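Urea carboxylase (Thermus thermophilus, PDB 3OEP) is of unknown function but is a fused homologue of KipI and KipA with cyclophilin-like domains, and may bind ATP and hydrolyse an as yet unidentified substrate. Local coordinates at residues A[3-9]-A[44-50]; A[115-119]-A[460-464]. All blocks are in the same frame, centred on the assembly; numbering follows the deposited sequence. Where two conformers were deposited one is given.

Contact 1: residues A[3-9]-A[44-50]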
# COMPACT_ATOMS: atom_id res chain seq x y z
N ARG A 3 -5.89 -8.61 -12.15
CA ARG A 3 -5.75 -7.94 -13.44
C ARG A 3 -6.39 -6.56 -13.32
O ARG A 3 -7.22 -6.34 -12.45
CB ARG A 3 -6.45 -8.76 -14.51
CG ARG A 3 -6.03 -8.43 -15.93
CD ARG A 3 -6.51 -9.52 -16.89
NE ARG A 3 -5.76 -10.76 -16.73
CZ ARG A 3 -6.17 -11.97 -17.13
NH1 ARG A 3 -7.35 -12.13 -17.73
NH2 ARG A 3 -5.40 -13.03 -16.92
N GLY A 4 -6.00 -5.64 -14.19
CA GLY A 4 -6.56 -4.30 -14.14
C GLY A 4 -6.54 -3.59 -15.48
O GLY A 4 -5.83 -3.99 -16.40
N PHE A 5 -7.36 -2.55 -15.59
CA PHE A 5 -7.32 -1.67 -16.75
C PHE A 5 -7.78 -0.28 -16.39
O PHE A 5 -8.45 -0.07 -15.36
CB PHE A 5 -8.14 -2.24 -17.92
CG PHE A 5 -9.60 -2.39 -17.63
CD1 PHE A 5 -10.49 -1.36 -17.88
CD2 PHE A 5 -10.10 -3.59 -17.15
CE1 PHE A 5 -11.85 -1.50 -17.61
CE2 PHE A 5 -11.46 -3.75 -16.89
CZ PHE A 5 -12.33 -2.71 -17.12
N TYR A 6 -7.41 0.67 -17.24
CA TYR A 6 -7.70 2.08 -17.04
C TYR A 6 -8.72 2.56 -18.06
O TYR A 6 -8.62 2.26 -19.25
CB TYR A 6 -6.43 2.91 -17.20
CG TYR A 6 -5.34 2.64 -16.17
CD1 TYR A 6 -5.20 3.45 -15.05
CD2 TYR A 6 -4.44 1.59 -16.34
CE1 TYR A 6 -4.20 3.22 -14.10
CE2 TYR A 6 -3.42 1.35 -15.40
CZ TYR A 6 -3.31 2.18 -14.29
OH TYR A 6 -2.33 1.96 -13.36
N LEU A 7 -9.72 3.30 -17.58
CA LEU A 7 -10.60 4.07 -18.44
C LEU A 7 -10.20 5.53 -18.31
O LEU A 7 -9.92 6.01 -17.21
CB LEU A 7 -12.06 3.87 -18.03
CG LEU A 7 -12.56 2.42 -18.07
CD1 LEU A 7 -14.02 2.38 -17.66
CD2 LEU A 7 -12.35 1.79 -19.44
N ARG A 8 -10.13 6.23 -19.44
CA ARG A 8 -9.62 7.60 -19.47
C ARG A 8 -10.64 8.49 -20.16
O ARG A 8 -10.97 8.27 -21.33
CB ARG A 8 -8.27 7.64 -20.19
CG ARG A 8 -7.22 6.74 -19.53
CD ARG A 8 -5.93 6.61 -20.33
NE ARG A 8 -5.00 5.70 -19.65
CZ ARG A 8 -4.25 6.02 -18.60
NH1 ARG A 8 -4.27 7.25 -18.08
NH2 ARG A 8 -3.46 5.11 -18.05
N PHE A 9 -11.14 9.48 -19.43
CA PHE A 9 -12.26 10.32 -19.87
C PHE A 9 -11.85 11.74 -20.26
O PHE A 9 -12.68 12.51 -20.76
CB PHE A 9 -13.33 10.37 -18.79
CG PHE A 9 -13.87 9.02 -18.44
CD1 PHE A 9 -14.69 8.34 -19.33
CD2 PHE A 9 -13.54 8.41 -17.24
CE1 PHE A 9 -15.18 7.09 -19.02
CE2 PHE A 9 -14.03 7.16 -16.93
CZ PHE A 9 -14.85 6.49 -17.82
N GLY A 44 -9.18 12.48 -14.56
CA GLY A 44 -10.05 11.88 -15.57
C GLY A 44 -9.89 10.39 -15.77
O GLY A 44 -10.38 9.85 -16.75
N VAL A 45 -9.21 9.71 -14.84
CA VAL A 45 -8.88 8.30 -15.00
C VAL A 45 -9.61 7.45 -13.97
O VAL A 45 -9.72 7.83 -12.80
CB VAL A 45 -7.37 8.08 -14.84
CG1 VAL A 45 -7.02 6.61 -15.02
CG2 VAL A 45 -6.60 8.95 -15.83
N LEU A 46 -10.09 6.28 -14.41
CA LEU A 46 -10.65 5.28 -13.51
C LEU A 46 -9.88 3.99 -13.70
O LEU A 46 -9.82 3.47 -14.82
CB LEU A 46 -12.14 5.07 -13.79
CG LEU A 46 -12.86 4.00 -12.97
CD1 LEU A 46 -12.77 4.30 -11.48
CD2 LEU A 46 -14.31 3.89 -13.43
N TYR A 47 -9.28 3.49 -12.63
CA TYR A 47 -8.59 2.21 -12.65
C TYR A 47 -9.47 1.15 -12.01
O TYR A 47 -9.95 1.33 -10.89
CB TYR A 47 -7.26 2.31 -11.90
CG TYR A 47 -6.48 1.02 -11.85
CD1 TYR A 47 -6.00 0.44 -13.03
CD2 TYR A 47 -6.20 0.39 -10.65
CE1 TYR A 47 -5.28 -0.74 -13.00
CE2 TYR A 47 -5.47 -0.81 -10.61
CZ TYR A 47 -5.02 -1.36 -11.80
OH TYR A 47 -4.29 -2.54 -11.81
N LEU A 48 -9.68 0.05 -12.73
CA LEU A 48 -10.48 -1.06 -12.22
C LEU A 48 -9.60 -2.27 -12.09
O LEU A 48 -8.90 -2.65 -13.04
CB LEU A 48 -11.65 -1.34 -13.16
CG LEU A 48 -12.64 -0.19 -13.36
CD1 LEU A 48 -13.73 -0.59 -14.35
CD2 LEU A 48 -13.24 0.27 -12.03
N GLU A 49 -9.61 -2.88 -10.90
CA GLU A 49 -8.83 -4.08 -10.62
C GLU A 49 -9.81 -5.20 -10.30
O GLU A 49 -10.77 -5.01 -9.56
CB GLU A 49 -7.90 -3.82 -9.45
CG GLU A 49 -6.72 -4.75 -9.35
CD GLU A 49 -5.95 -4.54 -8.07
OE1 GLU A 49 -6.56 -4.66 -6.99
OE2 GLU A 49 -4.74 -4.24 -8.12
N TYR A 50 -9.57 -6.38 -10.87
CA TYR A 50 -10.52 -7.47 -10.75
C TYR A 50 -9.83 -8.83 -10.78
O TYR A 50 -8.72 -8.96 -11.29
CB TYR A 50 -11.57 -7.37 -11.86
CG TYR A 50 -10.99 -7.50 -13.25
CD1 TYR A 50 -10.36 -6.43 -13.87
CD2 TYR A 50 -11.05 -8.71 -13.94
CE1 TYR A 50 -9.81 -6.55 -15.13
CE2 TYR A 50 -10.51 -8.84 -15.21
CZ TYR A 50 -9.89 -7.76 -15.80
OH TYR A 50 -9.35 -7.89 -17.06
O HOH W 1 -9.26 -10.29 -18.33
O HOH W 2 -7.67 -6.12 -18.19
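Strands 3-8 and 45-50 pair antiparallel, their axes 4.6 Å apart at closest approach and their N-to-C directions at 160°. Arg3, Phe5 and Leu7 form hydrogen-bonded pairs with Tyr50, Leu48 and Leu46. Each contributes two backbone bonds, among them Leu48 N to Phe5 O at 2.9 Å and Leu7 N to Leu46 O at 2.8 Å, and Phe9 N adds a last one to Gly44 O at 2.8 Å. In the non-hydrogen-bonded pairs between them, CA-H...O contacts such as Tyr6 CA to Leu46 O (3.4 Å) fill the gaps.

Alternation sorts the side chains onto two faces. On that of Phe5, Leu7, Leu46 and Leu48, Phe5 CZ meets Leu48 CD1 at 3.8 Å, and the Phe5 ring lies obliquely to that of Tyr50, with CD2 to CE1 at 3.6 Å; helices 15-30 and 57-66 cover this apolar layer. Arg3 CB sits over the Tyr50 ring in a CH-pi contact, 4.1 Å from its centroid, while a water links Arg3 NH1 to Tyr50 OH. On the reverse face Tyr6 CZ touches Tyr47 CD1 at 3.4 Å. With Tyr47 in this position a CB on Gly4 would collide with its OH, so glycine suits the site. The polar ends look to the C-terminal half: Tyr6 OH bonds Pro439 O, and Arg8 and Glu49 form salt bridges with Glu438 and Arg249. The example illustrates a two-faced antiparallel sheet: strand 45-50 is the centre of three, with 3-8 at one edge, and the helices back one side, giving a two-layer alpha+beta unit.

Contact 2: residues A[115-119]-A[460-464]; sequences YALGF and KGSLG
Leu463, with the most surface buried here, shows how one side chain can fill a junction between domains. It opens strand 463-465 in an extended conformation (phi/psi -129/147), its CB directed toward 115-119. With chi1 m and chi2 t, CD1 comes to 3.9 Å from Ala116 CB and 3.8 Å from Leu117 O. Ala42 of strand 36-42 touches both Leu463 and Ala116.

Phe119 comes next. The CA atoms of Phe119 and Leu463 are 5.2 Å apart, yet the Phe119 CB points away; with chi1 t, CD2 still lies 3.7 Å from Leu463 O. One water donates to both carbonyls, Phe119 O and Leu463 O, each at 2.6 Å. Segment 115-119 leaves strand 112-117 of the cyclophilin-like barrel in the probably KipI-like region and meets 460-464 of the probably KipA-like region; Tyr115 and Ala116 both face Phe125 in a classic beta bulge, and the chain turns at Gly118. The phi/psi of 117/25 there calls for glycine, and an added CB would also crowd Ser462 OG.

Ser462 (phi/psi -73/-24, chi1 p) gives the direct polar link, OG donating to Gly118 O at 2.7 Å. Two further waters assist: one lies 2.6 Å from Leu117 O and 3.0 Å from Ser462 OG, placed to donate to either; the other is 2.8 Å from Gly118 O and accepts from Ser462 N at 2.9 Å. Backbone bonding of Ser462 to Thr440 joins loop 460-462 to the loop following strand 437-439.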
# COMPACT_ATOMS: atom_id res chain seq x y z
N TYR A 115 -9.83 16.18 -6.61
CA TYR A 115 -9.70 15.41 -7.85
C TYR A 115 -9.15 14.00 -7.64
O TYR A 115 -9.36 13.12 -8.47
CB TYR A 115 -8.81 16.16 -8.85
CG TYR A 115 -9.55 17.23 -9.60
CD1 TYR A 115 -9.70 18.50 -9.06
CD2 TYR A 115 -10.12 16.97 -10.83
CE1 TYR A 115 -10.38 19.49 -9.75
CE2 TYR A 115 -10.81 17.96 -11.53
CZ TYR A 115 -10.93 19.21 -10.98
OH TYR A 115 -11.62 20.20 -11.66
N ALA A 116 -8.42 13.81 -6.55
CA ALA A 116 -7.85 12.52 -6.21
C ALA A 116 -7.62 12.50 -4.72
O ALA A 116 -7.49 13.54 -4.09
CB ALA A 116 -6.54 12.29 -6.95
N LEU A 117 -7.58 11.30 -4.16
CA LEU A 117 -7.44 11.13 -2.73
C LEU A 117 -6.59 9.91 -2.53
O LEU A 117 -6.85 8.87 -3.11
CB LEU A 117 -8.80 10.92 -2.08
CG LEU A 117 -8.90 10.98 -0.56
CD1 LEU A 117 -8.73 12.41 -0.07
CD2 LEU A 117 -10.24 10.43 -0.11
N GLY A 118 -5.55 10.05 -1.73
CA GLY A 118 -4.86 8.88 -1.21
C GLY A 118 -3.42 8.67 -1.60
O GLY A 118 -2.94 7.54 -1.54
N PHE A 119 -2.69 9.73 -1.96
CA PHE A 119 -1.25 9.57 -2.17
C PHE A 119 -0.62 8.91 -0.93
O PHE A 119 0.25 8.03 -1.03
CB PHE A 119 -0.59 10.92 -2.45
CG PHE A 119 0.86 10.81 -2.81
CD1 PHE A 119 1.85 11.04 -1.86
CD2 PHE A 119 1.24 10.44 -4.10
CE1 PHE A 119 3.19 10.92 -2.20
CE2 PHE A 119 2.58 10.31 -4.44
CZ PHE A 119 3.55 10.56 -3.49
N LYS A 460 2.46 -0.70 -1.94
CA LYS A 460 2.61 0.48 -2.78
C LYS A 460 1.56 1.53 -2.42
O LYS A 460 0.44 1.19 -2.01
CB LYS A 460 2.46 0.11 -4.25
CG LYS A 460 1.04 -0.30 -4.63
CD LYS A 460 0.97 -0.89 -6.03
CE LYS A 460 -0.43 -1.41 -6.34
NZ LYS A 460 -1.53 -0.45 -5.99
N GLY A 461 1.92 2.80 -2.59
CA GLY A 461 0.95 3.89 -2.50
C GLY A 461 -0.09 3.72 -3.60
O GLY A 461 0.21 3.16 -4.65
N SER A 462 -1.29 4.22 -3.36
CA SER A 462 -2.42 4.02 -4.28
C SER A 462 -2.30 4.85 -5.55
O SER A 462 -2.89 4.50 -6.57
CB SER A 462 -3.74 4.36 -3.59
OG SER A 462 -3.85 5.75 -3.33
N LEU A 463 -1.55 5.95 -5.48
CA LEU A 463 -1.36 6.91 -6.58
C LEU A 463 0.11 7.21 -6.84
O LEU A 463 0.92 7.25 -5.91
CB LEU A 463 -2.05 8.24 -6.25
CG LEU A 463 -3.56 8.23 -6.10
CD1 LEU A 463 -4.05 9.58 -5.60
CD2 LEU A 463 -4.23 7.85 -7.42
N GLY A 464 0.44 7.45 -8.10
CA GLY A 464 1.80 7.84 -8.47
C GLY A 464 1.84 8.53 -9.82
O GLY A 464 1.09 8.16 -10.72
O HOH W 3 -6.31 6.86 -4.74
O HOH W 4 -1.57 5.32 -0.64
O HOH W 5 0.64 6.89 -3.36

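A shorter and a much longer closure follow one another along this chain. From the N terminus, strand 3-8 runs into helix 15-30 and strand 36-42 before 45-50 returns to pair with it, so contact 1 closes a loop of 34 residues within the first sequence family. The chain then enters the barrel containing strand 112-117, where contact 2 opens; it closes only 340 residues later, in the second family. The two loops are thus in series, neither nested nor crossed. The centres of contact 1 and contact 2 are about 14 Å apart and the nearest atoms of the two contacts about 5 Å, without touching. Strand 36-42 connects them, pairing with 45-50 and offering Ala42 to contact 2, while 437-439 pairs with 463-465 and supplies Glu438 to Arg8.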